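Local coordinates for protein enterotoxin type A (Staphylococcus aureus, PDB 1DYQ) that acts as a superantigen, binding MHC class II, in part through a zinc ion, and T-cell receptors to activate T cells, and causes staphylococcal food poisoning, at residues L24-N34 against R161-N172. The protein carries 3 engineered substitutions. Sequence-based numbering, arbitrary orientation. Where two conformers were deposited one is given.
Sequences LGNLKQIYYYN and RRYLQEKYNLYN
In the two-domain fold of staphylococcal superantigens, an OB-fold domain beside a beta-grasp domain, the N-terminal helix packs on the long helix of the beta-grasp half. Here helix 24-32 crosses helix 161-168 at -116°, with the axes 9.1 Å apart, and its residues L24, L27 and K28 meet Y171 and N172 in the beta turn after helix 161-168. Tyrosines dominate the buried side. The Y171 ring takes L27 CB over the centre of one face, 3.7 Å from the centroid, while L170 CD2 lies off-centre over the opposite face; L24 CD1 comes up to the edge. The Y31 ring carries R161 CD above its centre at 3.6 Å, and because the R161 guanidinium runs on nearly parallel to the ring, 14° away, Y31 OH sits over the middle of that cation. The guanidinium is held in this pose by Y171 OH, which accepts from NH1, and by a salt bridge to D157; Y31 OH itself bonds to Y214, and Y171 OH to the carbonyl of L199.

Toward the more open side, Y32 swings its ring across Q165, whose CG lies against one face, 3.4 Å above the plane and offset toward the rim. Beyond it Y32 OH donates to E166 OE1 at 2.7 Å, on the syn side but tilted out of the carboxylate plane. R162, bent at chi3 (-74°), reaches back so that NH1 donates to Y32 O, and one water links its NE to N34 ND2, which also donates to I30 O; N34 OD1 bonds to K36 NZ. K28 stays extended, crossing Q165 at about a right angle. Q165 OE1 accepts from Y171 N at 2.7 Å, tying the turn back to the helix, and N172 OD1 receives K28 NZ at 2.9 Å together with a weak bond from Q165 NE2.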
# COMPACT_ATOMS: atom_id res chain seq x y z
N LEU A 24 -0.27 -16.20 4.69
CA LEU A 24 -1.32 -15.45 5.41
C LEU A 24 -0.72 -14.62 6.53
O LEU A 24 -1.09 -13.48 6.76
CB LEU A 24 -2.34 -16.45 5.95
CG LEU A 24 -3.79 -16.05 6.04
CD1 LEU A 24 -4.30 -15.41 4.76
CD2 LEU A 24 -4.66 -17.26 6.42
N GLY A 25 0.24 -15.23 7.22
CA GLY A 25 0.95 -14.54 8.29
C GLY A 25 1.70 -13.31 7.72
O GLY A 25 1.70 -12.30 8.41
N ASN A 26 2.34 -13.45 6.58
CA ASN A 26 3.04 -12.31 5.98
C ASN A 26 2.06 -11.22 5.57
O ASN A 26 2.33 -10.04 5.75
CB ASN A 26 3.91 -12.70 4.82
CG ASN A 26 5.10 -13.59 5.22
OD1 ASN A 26 5.50 -13.51 6.39
ND2 ASN A 26 5.62 -14.31 4.27
N LEU A 27 0.94 -11.62 4.95
CA LEU A 27 -0.05 -10.60 4.54
C LEU A 27 -0.62 -9.87 5.71
O LEU A 27 -0.82 -8.64 5.70
CB LEU A 27 -1.18 -11.30 3.74
CG LEU A 27 -0.85 -11.56 2.28
CD1 LEU A 27 -1.71 -12.70 1.73
CD2 LEU A 27 -1.00 -10.30 1.46
N LYS A 28 -0.95 -10.59 6.82
CA LYS A 28 -1.47 -9.93 7.99
C LYS A 28 -0.47 -8.96 8.60
O LYS A 28 -0.78 -7.86 9.01
CB LYS A 28 -1.90 -10.95 9.07
CG LYS A 28 -2.61 -10.29 10.23
CD LYS A 28 -3.21 -11.36 11.16
CE LYS A 28 -3.77 -10.68 12.41
NZ LYS A 28 -4.25 -11.70 13.40
N GLN A 29 0.83 -9.42 8.60
CA GLN A 29 1.84 -8.49 9.13
C GLN A 29 1.96 -7.23 8.29
O GLN A 29 1.98 -6.13 8.86
CB GLN A 29 3.21 -9.23 9.14
CG GLN A 29 4.33 -8.27 9.62
CD GLN A 29 5.67 -8.99 9.60
OE1 GLN A 29 5.93 -9.83 8.77
NE2 GLN A 29 6.53 -8.64 10.57
N ILE A 30 2.01 -7.37 6.97
CA ILE A 30 2.28 -6.19 6.12
C ILE A 30 1.11 -5.26 6.04
O ILE A 30 1.26 -4.05 5.85
CB ILE A 30 2.83 -6.60 4.76
CG1 ILE A 30 3.65 -5.51 4.08
CG2 ILE A 30 1.71 -7.04 3.82
CD1 ILE A 30 4.02 -4.33 4.89
N TYR A 31 -0.14 -5.76 6.29
CA TYR A 31 -1.29 -4.84 6.28
C TYR A 31 -1.86 -4.55 7.63
O TYR A 31 -2.81 -3.71 7.73
CB TYR A 31 -2.41 -5.45 5.36
CG TYR A 31 -1.99 -5.35 3.92
CD1 TYR A 31 -1.93 -4.07 3.32
CD2 TYR A 31 -1.69 -6.43 3.12
CE1 TYR A 31 -1.54 -3.94 2.00
CE2 TYR A 31 -1.31 -6.31 1.82
CZ TYR A 31 -1.21 -5.05 1.24
OH TYR A 31 -0.87 -4.90 -0.07
N TYR A 32 -1.39 -5.11 8.74
CA TYR A 32 -1.96 -4.87 10.04
C TYR A 32 -0.94 -4.71 11.17
O TYR A 32 -1.26 -4.07 12.15
CB TYR A 32 -2.91 -6.05 10.36
CG TYR A 32 -3.82 -5.87 11.54
CD1 TYR A 32 -4.83 -4.91 11.53
CD2 TYR A 32 -3.71 -6.72 12.63
CE1 TYR A 32 -5.68 -4.77 12.63
CE2 TYR A 32 -4.56 -6.58 13.73
CZ TYR A 32 -5.51 -5.60 13.71
OH TYR A 32 -6.35 -5.48 14.81
N TYR A 33 0.28 -5.21 10.96
CA TYR A 33 1.32 -5.04 12.01
C TYR A 33 2.54 -4.33 11.38
O TYR A 33 3.68 -4.52 11.85
CB TYR A 33 1.75 -6.38 12.56
CG TYR A 33 0.68 -7.19 13.27
CD1 TYR A 33 -0.02 -6.67 14.33
CD2 TYR A 33 0.42 -8.49 12.85
CE1 TYR A 33 -0.99 -7.43 14.99
CE2 TYR A 33 -0.52 -9.27 13.52
CZ TYR A 33 -1.21 -8.72 14.55
OH TYR A 33 -2.14 -9.51 15.24
N ASN A 34 2.30 -3.47 10.44
CA ASN A 34 3.37 -2.81 9.69
C ASN A 34 3.93 -1.58 10.40
O ASN A 34 3.52 -1.17 11.46
CB ASN A 34 2.90 -2.46 8.29
CG ASN A 34 1.76 -1.48 8.23
OD1 ASN A 34 1.57 -0.63 9.09
ND2 ASN A 34 0.96 -1.52 7.14
N ARG A 161 -7.01 -2.05 3.54
CA ARG A 161 -6.78 -3.41 4.03
C ARG A 161 -6.62 -3.48 5.51
O ARG A 161 -6.97 -4.51 6.12
CB ARG A 161 -5.59 -4.05 3.29
CG ARG A 161 -5.78 -4.08 1.79
CD ARG A 161 -4.95 -5.21 1.17
NE ARG A 161 -4.63 -4.94 -0.19
CZ ARG A 161 -4.02 -5.76 -1.06
NH1 ARG A 161 -3.75 -7.01 -0.72
NH2 ARG A 161 -3.69 -5.31 -2.26
N ARG A 162 -6.18 -2.42 6.21
CA ARG A 162 -6.10 -2.43 7.65
C ARG A 162 -7.53 -2.57 8.25
O ARG A 162 -7.74 -3.41 9.10
CB ARG A 162 -5.46 -1.18 8.24
CG ARG A 162 -5.40 -1.18 9.76
CD ARG A 162 -4.59 0.04 10.28
NE ARG A 162 -3.18 -0.22 10.01
CZ ARG A 162 -2.41 -1.03 10.71
NH1 ARG A 162 -2.84 -1.67 11.77
NH2 ARG A 162 -1.15 -1.24 10.28
N TYR A 163 -8.45 -1.85 7.60
CA TYR A 163 -9.87 -1.97 8.03
C TYR A 163 -10.40 -3.35 7.69
O TYR A 163 -11.13 -3.92 8.55
CB TYR A 163 -10.68 -0.88 7.30
CG TYR A 163 -12.19 -1.06 7.50
CD1 TYR A 163 -12.78 -0.72 8.69
CD2 TYR A 163 -12.93 -1.60 6.47
CE1 TYR A 163 -14.16 -0.89 8.87
CE2 TYR A 163 -14.31 -1.81 6.66
CZ TYR A 163 -14.88 -1.44 7.84
OH TYR A 163 -16.26 -1.61 8.00
N LEU A 164 -10.07 -3.93 6.56
CA LEU A 164 -10.56 -5.28 6.23
C LEU A 164 -10.06 -6.29 7.24
O LEU A 164 -10.77 -7.23 7.58
CB LEU A 164 -10.24 -5.69 4.82
CG LEU A 164 -10.79 -4.80 3.70
CD1 LEU A 164 -10.37 -5.29 2.34
CD2 LEU A 164 -12.33 -4.72 3.82
N GLN A 165 -8.81 -6.14 7.69
CA GLN A 165 -8.33 -7.06 8.74
C GLN A 165 -9.09 -6.86 10.02
O GLN A 165 -9.53 -7.85 10.66
CB GLN A 165 -6.80 -6.79 8.95
CG GLN A 165 -6.22 -7.77 9.99
CD GLN A 165 -6.30 -9.20 9.51
OE1 GLN A 165 -6.10 -9.55 8.37
NE2 GLN A 165 -6.65 -10.08 10.48
N GLU A 166 -9.30 -5.65 10.48
CA GLU A 166 -9.95 -5.33 11.72
C GLU A 166 -11.42 -5.78 11.73
O GLU A 166 -11.86 -6.36 12.72
CB GLU A 166 -9.92 -3.81 11.98
CG GLU A 166 -10.41 -3.48 13.40
CD GLU A 166 -9.45 -4.11 14.42
OE1 GLU A 166 -8.29 -3.68 14.45
OE2 GLU A 166 -9.87 -5.04 15.13
N LYS A 167 -12.11 -5.51 10.64
CA LYS A 167 -13.56 -5.78 10.59
C LYS A 167 -13.86 -7.18 10.16
O LYS A 167 -14.80 -7.81 10.75
CB LYS A 167 -14.23 -4.75 9.69
CG LYS A 167 -15.72 -4.98 9.46
CD LYS A 167 -16.52 -4.57 10.69
CE LYS A 167 -18.01 -4.49 10.35
NZ LYS A 167 -18.74 -3.79 11.46
N TYR A 168 -13.20 -7.74 9.18
CA TYR A 168 -13.47 -9.05 8.64
C TYR A 168 -12.40 -10.09 8.88
O TYR A 168 -12.58 -11.25 8.44
CB TYR A 168 -13.71 -8.95 7.10
CG TYR A 168 -14.86 -8.03 6.77
CD1 TYR A 168 -16.16 -8.51 6.85
CD2 TYR A 168 -14.66 -6.68 6.48
CE1 TYR A 168 -17.23 -7.66 6.59
CE2 TYR A 168 -15.72 -5.84 6.23
CZ TYR A 168 -17.01 -6.35 6.30
OH TYR A 168 -18.08 -5.50 6.06
N ASN A 169 -11.33 -9.78 9.60
CA ASN A 169 -10.25 -10.76 9.83
C ASN A 169 -9.74 -11.33 8.53
O ASN A 169 -9.42 -12.50 8.35
CB ASN A 169 -10.75 -11.91 10.74
CG ASN A 169 -11.25 -11.41 12.06
OD1 ASN A 169 -10.67 -10.55 12.70
ND2 ASN A 169 -12.38 -11.99 12.51
N LEU A 170 -9.49 -10.45 7.54
CA LEU A 170 -9.17 -10.84 6.19
C LEU A 170 -8.05 -11.84 6.03
O LEU A 170 -8.10 -12.81 5.27
CB LEU A 170 -8.85 -9.56 5.38
CG LEU A 170 -8.54 -9.76 3.92
CD1 LEU A 170 -9.76 -10.24 3.11
CD2 LEU A 170 -8.02 -8.45 3.30
N TYR A 171 -6.94 -11.58 6.76
CA TYR A 171 -5.77 -12.43 6.63
C TYR A 171 -5.55 -13.32 7.82
O TYR A 171 -4.45 -13.85 8.04
CB TYR A 171 -4.54 -11.59 6.26
CG TYR A 171 -4.64 -10.88 4.92
CD1 TYR A 171 -4.93 -11.56 3.75
CD2 TYR A 171 -4.46 -9.50 4.85
CE1 TYR A 171 -5.02 -10.90 2.53
CE2 TYR A 171 -4.52 -8.84 3.63
CZ TYR A 171 -4.80 -9.54 2.49
OH TYR A 171 -4.89 -8.89 1.28
N ASN A 172 -6.62 -13.55 8.60
CA ASN A 172 -6.58 -14.56 9.65
C ASN A 172 -6.76 -15.94 9.02
O ASN A 172 -7.36 -16.08 7.95
CB ASN A 172 -7.70 -14.37 10.68
CG ASN A 172 -7.32 -13.42 11.78
OD1 ASN A 172 -6.32 -12.68 11.63
ND2 ASN A 172 -8.08 -13.38 12.87
O HOH W 1 0.80 -1.41 12.32
O HOH W 2 -1.54 0.42 7.65